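Local coordinates for haloalkane dehalogenase (Mycobacterium rhodesiae, PDB 4MJ3), which probably catalyses the hydrolytic cleavage of carbon–halogen bonds in haloalkanes, yielding an alcohol and a halide ion, with an alpha/beta hydrolase fold, at residues A[4-8]-A[9-13]; A[201-204]-A[205-208]; A[231-234]-A[235-239]. All coordinates share one frame; numbering follows the deposited sequence.

Contact 1 (A[4-8]-A[9-13]); sequences LRTPD and ERFTA
Two backbone hydrogen bonds join P7 to R10 and D8 to F11. R10 N donates to P7 O at 3.0 Å. F11 N donates to D8 O over the same length, with an N-H...O angle of 164°. Each closes three residues back along the chain, a 3-10 pattern. T12 then bonds through OG1 to E9 O at 3.1 Å; its chi1 of 54° turns the hydroxyl back to that carbonyl.

The apolar contact is between T6 and F11, whose side chains meet at about a right angle. The methyl CG2 of T6 touches the outer end of the ring, 3.7 Å from F11 CE2. The same methyl lies 3.8 Å from R10 CG. CB of R10 lies over one ring face of F11, toward its rim.

The polar ends of three side chains have partners elsewhere in the chain. T6 OG1 bonds to P199 O and K89 NZ, D8 forms a salt bridge with R86, and the R10 guanidinium bonds to the carbonyls of A198 and D197. E9 instead bends at chi2, which brings OE1 to 3.6 Å from P7 CB.

The arrangement is a short 3-10 turn in the N-terminal segment, between strand 3-4 and strand 22-27, on the periphery of the fold.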
loop_
_atom_site.group_PDB
_atom_site.type_symbol
_atom_site.label_atom_id
_atom_site.label_comp_id
_atom_site.label_asym_id
_atom_site.label_seq_id
_atom_site.Cartn_x
_atom_site.Cartn_y
_atom_site.Cartn_z
ATOM N N LEU A 4 15.175 -7.482 12.520
ATOM C CA LEU A 4 14.855 -8.890 12.408
ATOM C C LEU A 4 14.467 -9.259 10.981
ATOM O O LEU A 4 13.942 -8.435 10.226
ATOM C CB LEU A 4 13.687 -9.248 13.356
ATOM C CG LEU A 4 14.044 -9.162 14.845
ATOM C CD1 LEU A 4 12.795 -9.396 15.696
ATOM C CD2 LEU A 4 15.129 -10.149 15.203
ATOM N N ARG A 5 14.678 -10.521 10.646
ATOM C CA ARG A 5 14.232 -11.092 9.367
ATOM C C ARG A 5 13.375 -12.326 9.647
ATOM O O ARG A 5 13.784 -13.229 10.378
ATOM C CB ARG A 5 15.420 -11.502 8.510
ATOM C CG ARG A 5 15.041 -12.107 7.160
ATOM C CD ARG A 5 16.244 -12.257 6.245
ATOM N NE ARG A 5 16.805 -10.956 5.880
ATOM C CZ ARG A 5 17.931 -10.774 5.185
ATOM N NH1 ARG A 5 18.622 -11.814 4.703
ATOM N NH2 ARG A 5 18.329 -9.540 4.915
ATOM N N THR A 6 12.181 -12.357 9.063
ATOM C CA THR A 6 11.232 -13.443 9.305
ATOM C C THR A 6 11.787 -14.698 8.659
ATOM O O THR A 6 12.204 -14.644 7.503
ATOM C CB THR A 6 9.836 -13.126 8.704
ATOM O OG1 THR A 6 9.355 -11.895 9.260
ATOM C CG2 THR A 6 8.861 -14.222 9.031
ATOM N N PRO A 7 11.860 -15.800 9.402
ATOM C CA PRO A 7 12.385 -17.025 8.762
ATOM C C PRO A 7 11.607 -17.454 7.518
ATOM O O PRO A 7 10.383 -17.374 7.498
ATOM C CB PRO A 7 12.249 -18.081 9.856
ATOM C CG PRO A 7 12.228 -17.310 11.127
ATOM C CD PRO A 7 11.581 -15.995 10.823
ATOM N N ASP A 8 12.311 -17.934 6.496
ATOM C CA ASP A 8 11.681 -18.356 5.241
ATOM C C ASP A 8 10.678 -19.481 5.413
ATOM O O ASP A 8 9.727 -19.565 4.644
ATOM C CB ASP A 8 12.734 -18.756 4.192
ATOM C CG ASP A 8 13.216 -17.568 3.393
ATOM O OD1 ASP A 8 12.489 -16.568 3.346
ATOM O OD2 ASP A 8 14.296 -17.625 2.799
ATOM N N GLU A 9 10.868 -20.316 6.428
ATOM C CA GLU A 9 9.919 -21.400 6.713
ATOM C C GLU A 9 8.487 -20.883 6.963
ATOM O O GLU A 9 7.516 -21.599 6.743
ATOM C CB GLU A 9 10.402 -22.237 7.888
ATOM C CG GLU A 9 11.691 -23.038 7.556
ATOM C CD GLU A 9 12.991 -22.262 7.779
ATOM O OE1 GLU A 9 12.942 -21.028 7.962
ATOM O OE2 GLU A 9 14.077 -22.883 7.755
ATOM N N ARG A 10 8.346 -19.627 7.364
ATOM C CA ARG A 10 7.005 -19.068 7.592
ATOM C C ARG A 10 6.206 -18.943 6.309
ATOM O O ARG A 10 4.971 -18.849 6.355
ATOM C CB ARG A 10 7.092 -17.692 8.277
ATOM C CG ARG A 10 7.688 -17.726 9.677
ATOM C CD ARG A 10 6.704 -18.242 10.720
ATOM N NE ARG A 10 5.601 -17.304 10.944
ATOM C CZ ARG A 10 4.660 -17.464 11.872
ATOM N NH1 ARG A 10 4.657 -18.552 12.648
ATOM N NH2 ARG A 10 3.702 -16.558 12.015
ATOM N N PHE A 11 6.884 -18.926 5.157
ATOM C CA PHE A 11 6.219 -18.616 3.880
ATOM C C PHE A 11 6.054 -19.836 2.977
ATOM O O PHE A 11 5.746 -19.695 1.798
ATOM C CB PHE A 11 6.983 -17.502 3.169
ATOM C CG PHE A 11 7.140 -16.267 4.004
ATOM C CD1 PHE A 11 6.067 -15.422 4.186
ATOM C CD2 PHE A 11 8.319 -15.998 4.675
ATOM C CE1 PHE A 11 6.188 -14.281 4.973
ATOM C CE2 PHE A 11 8.457 -14.870 5.457
ATOM C CZ PHE A 11 7.374 -14.021 5.618
ATOM N N THR A 12 6.204 -21.022 3.560
ATOM C CA THR A 12 6.094 -22.267 2.793
ATOM C C THR A 12 4.632 -22.521 2.391
ATOM O O THR A 12 3.708 -22.359 3.187
ATOM C CB THR A 12 6.729 -23.466 3.528
ATOM O OG1 THR A 12 6.187 -23.591 4.842
ATOM C CG2 THR A 12 8.228 -23.272 3.606
ATOM N N ALA A 13 4.432 -22.820 1.113
ATOM C CA ALA A 13 3.133 -23.247 0.583
ATOM C C ALA A 13 1.934 -22.312 0.878
ATOM O O ALA A 13 0.846 -22.787 1.207
ATOM C CB ALA A 13 2.832 -24.657 1.068
#

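Contact 2 (A[201-204]-A[205-208]); sequences PDAS and YQAG
Two backbone bonds, Y205 N to D202 O at 3.2 Å and Q206 N to A203 O at 3.0 Å, wind the chain into a 3-10 turn just before helix 207-211.

The Y205 ring carries most of the side-chain contact. P201 lies over one face of it and crosses it at about a right angle. P201 CD is 3.8 Å from the centroid of the Y205 ring and 15° off the ring normal, a CH-pi contact. P201 CG extends the overlap toward CE1 and CZ of the ring. D202 comes to the ring edge instead, with OD1 3.4 Å from Y205 CD1. The carboxylate and ring planes are 49° apart.

D202 OD1 also takes two bonds from S204. The backbone N of S204 donates to D202 OD1 on its anti side at 2.9 Å, which makes an Asx turn. The hydroxyl OG of S204 donates to the syn lone pair of D202 OD1 at 2.5 Å. With chi1 of 69°, S204 OG sits between its own backbone N and carbonyl carbon and faces back to the carboxylate.

Q206 occupies the N-cap position. Its chain is extended beyond CG, and OE1 lies 3.6 Å from A203 CA. NE2 bonds to F174 O. A water links S204 O to A207 N, donating to the first and accepting from the second.

The chemistry implies a turn fixed twice, by its backbone bonds and by D202 OD1. The two bonds from S204 would probably favour a charged carboxylate, whose negative charge lies beside the weakly positive C-H edge of Y205.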
loop_
_atom_site.group_PDB
_atom_site.type_symbol
_atom_site.label_atom_id
_atom_site.label_comp_id
_atom_site.label_asym_id
_atom_site.label_seq_id
_atom_site.Cartn_x
_atom_site.Cartn_y
_atom_site.Cartn_z
ATOM N N PRO A 201 6.037 -14.050 13.486
ATOM C CA PRO A 201 6.063 -15.198 14.409
ATOM C C PRO A 201 5.741 -14.820 15.847
ATOM O O PRO A 201 5.175 -15.628 16.582
ATOM C CB PRO A 201 7.505 -15.716 14.307
ATOM C CG PRO A 201 8.015 -15.218 13.003
ATOM C CD PRO A 201 7.227 -13.998 12.628
ATOM N N ASP A 202 6.083 -13.604 16.247
ATOM C CA ASP A 202 5.702 -13.089 17.541
ATOM C C ASP A 202 5.758 -11.566 17.538
ATOM O O ASP A 202 6.066 -10.960 16.518
ATOM C CB ASP A 202 6.586 -13.701 18.655
ATOM C CG ASP A 202 8.046 -13.360 18.498
ATOM O OD1 ASP A 202 8.374 -12.208 18.200
ATOM O OD2 ASP A 202 8.891 -14.253 18.694
ATOM N N ALA A 203 5.482 -10.961 18.686
ATOM C CA ALA A 203 5.356 -9.512 18.790
ATOM C C ALA A 203 6.634 -8.757 18.467
ATOM O O ALA A 203 6.567 -7.601 18.070
ATOM C CB ALA A 203 4.851 -9.123 20.174
ATOM N N SER A 204 7.796 -9.413 18.585
ATOM C CA SER A 204 9.074 -8.732 18.331
ATOM C C SER A 204 9.213 -8.307 16.868
ATOM O O SER A 204 9.971 -7.376 16.570
ATOM C CB SER A 204 10.262 -9.604 18.730
ATOM O OG SER A 204 10.387 -10.704 17.867
ATOM N N TYR A 205 8.459 -8.958 15.982
ATOM C CA TYR A 205 8.447 -8.666 14.560
ATOM C C TYR A 205 7.398 -7.608 14.163
ATOM O O TYR A 205 7.281 -7.289 12.978
ATOM C CB TYR A 205 8.159 -9.933 13.749
ATOM C CG TYR A 205 9.211 -10.994 13.824
ATOM C CD1 TYR A 205 9.260 -11.865 14.905
ATOM C CD2 TYR A 205 10.170 -11.115 12.842
ATOM C CE1 TYR A 205 10.231 -12.852 14.975
ATOM C CE2 TYR A 205 11.140 -12.111 12.892
ATOM C CZ TYR A 205 11.159 -12.971 13.956
ATOM O OH TYR A 205 12.138 -13.953 14.034
ATOM N N GLN A 206 6.641 -7.087 15.127
ATOM C CA GLN A 206 5.455 -6.284 14.815
ATOM C C GLN A 206 5.578 -4.791 15.127
ATOM O O GLN A 206 4.580 -4.103 15.167
ATOM C CB GLN A 206 4.227 -6.861 15.548
ATOM C CG GLN A 206 3.818 -8.245 15.078
ATOM C CD GLN A 206 2.559 -8.719 15.775
ATOM O OE1 GLN A 206 2.400 -8.528 16.984
ATOM N NE2 GLN A 206 1.653 -9.319 15.018
ATOM N N ALA A 207 6.789 -4.292 15.363
ATOM C CA ALA A 207 6.962 -2.892 15.696
ATOM C C ALA A 207 6.421 -1.974 14.605
ATOM O O ALA A 207 5.833 -0.939 14.917
ATOM C CB ALA A 207 8.424 -2.577 16.001
ATOM N N GLY A 208 6.631 -2.348 13.342
ATOM C CA GLY A 208 6.145 -1.552 12.207
ATOM C C GLY A 208 4.626 -1.577 12.147
ATOM O O GLY A 208 3.983 -0.560 11.916
HETATM O O HOH W 1 9.485 -5.409 14.677
#

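Contact 3 (A[231-234]-A[235-239]); sequences AWAA and LGRFE
L235 N donates to A231 O at 2.8 Å, with an N-H...O angle of 160°. G236 N follows with a bond to W232 O at 3.0 Å. Both are helical i to i+4 bonds of the last turn of helix 225-235. The next bond changes step: R237 N reaches A234 O, three residues back, at 3.0 Å. Its donor stands well above the carbonyl plane, 63° out of it. F238 N bonds to L235 O, closing a type I beta turn from L235 to F238. The chain thus leaves the helix through a tighter turn. W232 O also accepts from H263 NE2, so two donors hold this carbonyl.

R237 folds back over the helix end. Its chain bends at chi3 (-72°), which lays the guanidinium over the backbone of A233 and A234. A233 O and A234 CA lie over one face of the group. R237 NH1 is 3.4 Å from A233 O, but the angle is too poor for a hydrogen bond. R237 NH2 is 3.5 Å from A234 CA and also touches the methyl of A234. The positive group lies over the A233 carbonyl at the C-terminal end of the helix, which would probably favour its charge.

L235 packs back on the helix. Its CB is 3.5 Å from W232 O. Its methyl CD1 approaches W232 CE3 more loosely, at 4.3 Å.

Farther out, the W232 ring stacks on H263 and touches V259 and L260 of helix 256-263. A231, L235 and F238 pack on helix 124-135, with L235 against L130 and V133. The contact therefore ends helix 225-235 between these two helices, and the chain runs on to strand 242-244 of the main sheet, beside strand 140-145.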
loop_
_atom_site.group_PDB
_atom_site.type_symbol
_atom_site.label_atom_id
_atom_site.label_comp_id
_atom_site.label_asym_id
_atom_site.label_seq_id
_atom_site.Cartn_x
_atom_site.Cartn_y
_atom_site.Cartn_z
ATOM N N ALA A 231 3.673 17.766 -0.812
ATOM C CA ALA A 231 3.234 16.689 -1.731
ATOM C C ALA A 231 1.789 16.853 -2.209
ATOM O O ALA A 231 1.469 16.582 -3.371
ATOM C CB ALA A 231 3.422 15.325 -1.097
ATOM N N TRP A 232 0.912 17.303 -1.315
ATOM C CA TRP A 232 -0.483 17.534 -1.659
ATOM C C TRP A 232 -0.581 18.642 -2.705
ATOM O O TRP A 232 -1.339 18.538 -3.681
ATOM C CB TRP A 232 -1.265 17.899 -0.391
ATOM C CG TRP A 232 -2.725 18.162 -0.578
ATOM C CD1 TRP A 232 -3.371 19.373 -0.481
ATOM C CD2 TRP A 232 -3.732 17.195 -0.894
ATOM N NE1 TRP A 232 -4.718 19.197 -0.692
ATOM C CE2 TRP A 232 -4.963 17.876 -0.967
ATOM C CE3 TRP A 232 -3.707 15.813 -1.134
ATOM C CZ2 TRP A 232 -6.172 17.205 -1.248
ATOM C CZ3 TRP A 232 -4.907 15.152 -1.426
ATOM C CH2 TRP A 232 -6.109 15.846 -1.481
ATOM N N ALA A 233 0.169 19.717 -2.491
ATOM C CA ALA A 233 0.202 20.816 -3.458
ATOM C C ALA A 233 0.672 20.297 -4.820
ATOM O O ALA A 233 0.086 20.629 -5.859
ATOM C CB ALA A 233 1.107 21.944 -2.973
ATOM N N ALA A 234 1.708 19.461 -4.821
ATOM C CA ALA A 234 2.196 18.866 -6.072
ATOM C C ALA A 234 1.172 17.946 -6.735
ATOM O O ALA A 234 1.012 17.967 -7.964
ATOM C CB ALA A 234 3.511 18.132 -5.850
ATOM N N LEU A 235 0.452 17.151 -5.947
ATOM C CA LEU A 235 -0.641 16.338 -6.490
ATOM C C LEU A 235 -1.732 17.173 -7.126
ATOM O O LEU A 235 -2.380 16.737 -8.083
ATOM C CB LEU A 235 -1.293 15.480 -5.400
ATOM C CG LEU A 235 -0.786 14.085 -5.133
ATOM C CD1 LEU A 235 -1.753 13.443 -4.138
ATOM C CD2 LEU A 235 -0.724 13.264 -6.407
ATOM N N GLY A 236 -1.947 18.381 -6.603
ATOM C CA GLY A 236 -2.900 19.314 -7.188
ATOM C C GLY A 236 -2.474 19.906 -8.521
ATOM O O GLY A 236 -3.253 20.628 -9.147
ATOM N N ARG A 237 -1.238 19.617 -8.942
ATOM C CA ARG A 237 -0.740 19.987 -10.262
ATOM C C ARG A 237 -0.507 18.763 -11.156
ATOM O O ARG A 237 0.010 18.903 -12.253
ATOM C CB ARG A 237 0.574 20.761 -10.126
ATOM C CG ARG A 237 0.460 22.010 -9.269
ATOM C CD ARG A 237 1.747 22.840 -9.299
ATOM N NE ARG A 237 2.828 22.197 -8.550
ATOM C CZ ARG A 237 3.074 22.357 -7.246
ATOM N NH1 ARG A 237 2.330 23.166 -6.489
ATOM N NH2 ARG A 237 4.087 21.708 -6.692
ATOM N N PHE A 238 -0.875 17.570 -10.682
ATOM C CA PHE A 238 -0.643 16.325 -11.423
ATOM C C PHE A 238 -1.721 16.191 -12.490
ATOM O O PHE A 238 -2.887 15.926 -12.180
ATOM C CB PHE A 238 -0.641 15.127 -10.466
ATOM C CG PHE A 238 -0.223 13.818 -11.101
ATOM C CD1 PHE A 238 1.115 13.501 -11.235
ATOM C CD2 PHE A 238 -1.165 12.890 -11.478
ATOM C CE1 PHE A 238 1.508 12.292 -11.793
ATOM C CE2 PHE A 238 -0.786 11.687 -12.068
ATOM C CZ PHE A 238 0.551 11.384 -12.213
ATOM N N GLU A 239 -1.326 16.359 -13.750
ATOM C CA GLU A 239 -2.242 16.398 -14.889
ATOM C C GLU A 239 -2.388 15.059 -15.597
ATOM O O GLU A 239 -3.251 14.908 -16.482
ATOM C CB GLU A 239 -1.742 17.425 -15.906
ATOM C CG GLU A 239 -1.674 18.836 -15.364
ATOM C CD GLU A 239 -3.021 19.511 -15.294
ATOM O OE1 GLU A 239 -4.003 18.970 -15.847
ATOM O OE2 GLU A 239 -3.096 20.597 -14.694
#

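The three contacts come in series along the chain: contact 1 near the N terminus, then contact 2, then contact 3. Contacts 1 and 2 are neighbours, with centres 13 Å apart. They touch where L4 meets S204, T6 meets Y205 and R10 meets P201. The N-terminal segment is thus packed on the loop between helices 190-197 and 207-211. Contact 3 has its centre 39 Å from that of contact 1 and 35 Å from that of contact 2. Helices 207-211 and 225-235 follow each other in the chain, yet contacts 2 and 3 lie on opposite sides of its centre; the chain crosses the molecule between them. It then returns to the main sheet at strand 242-244.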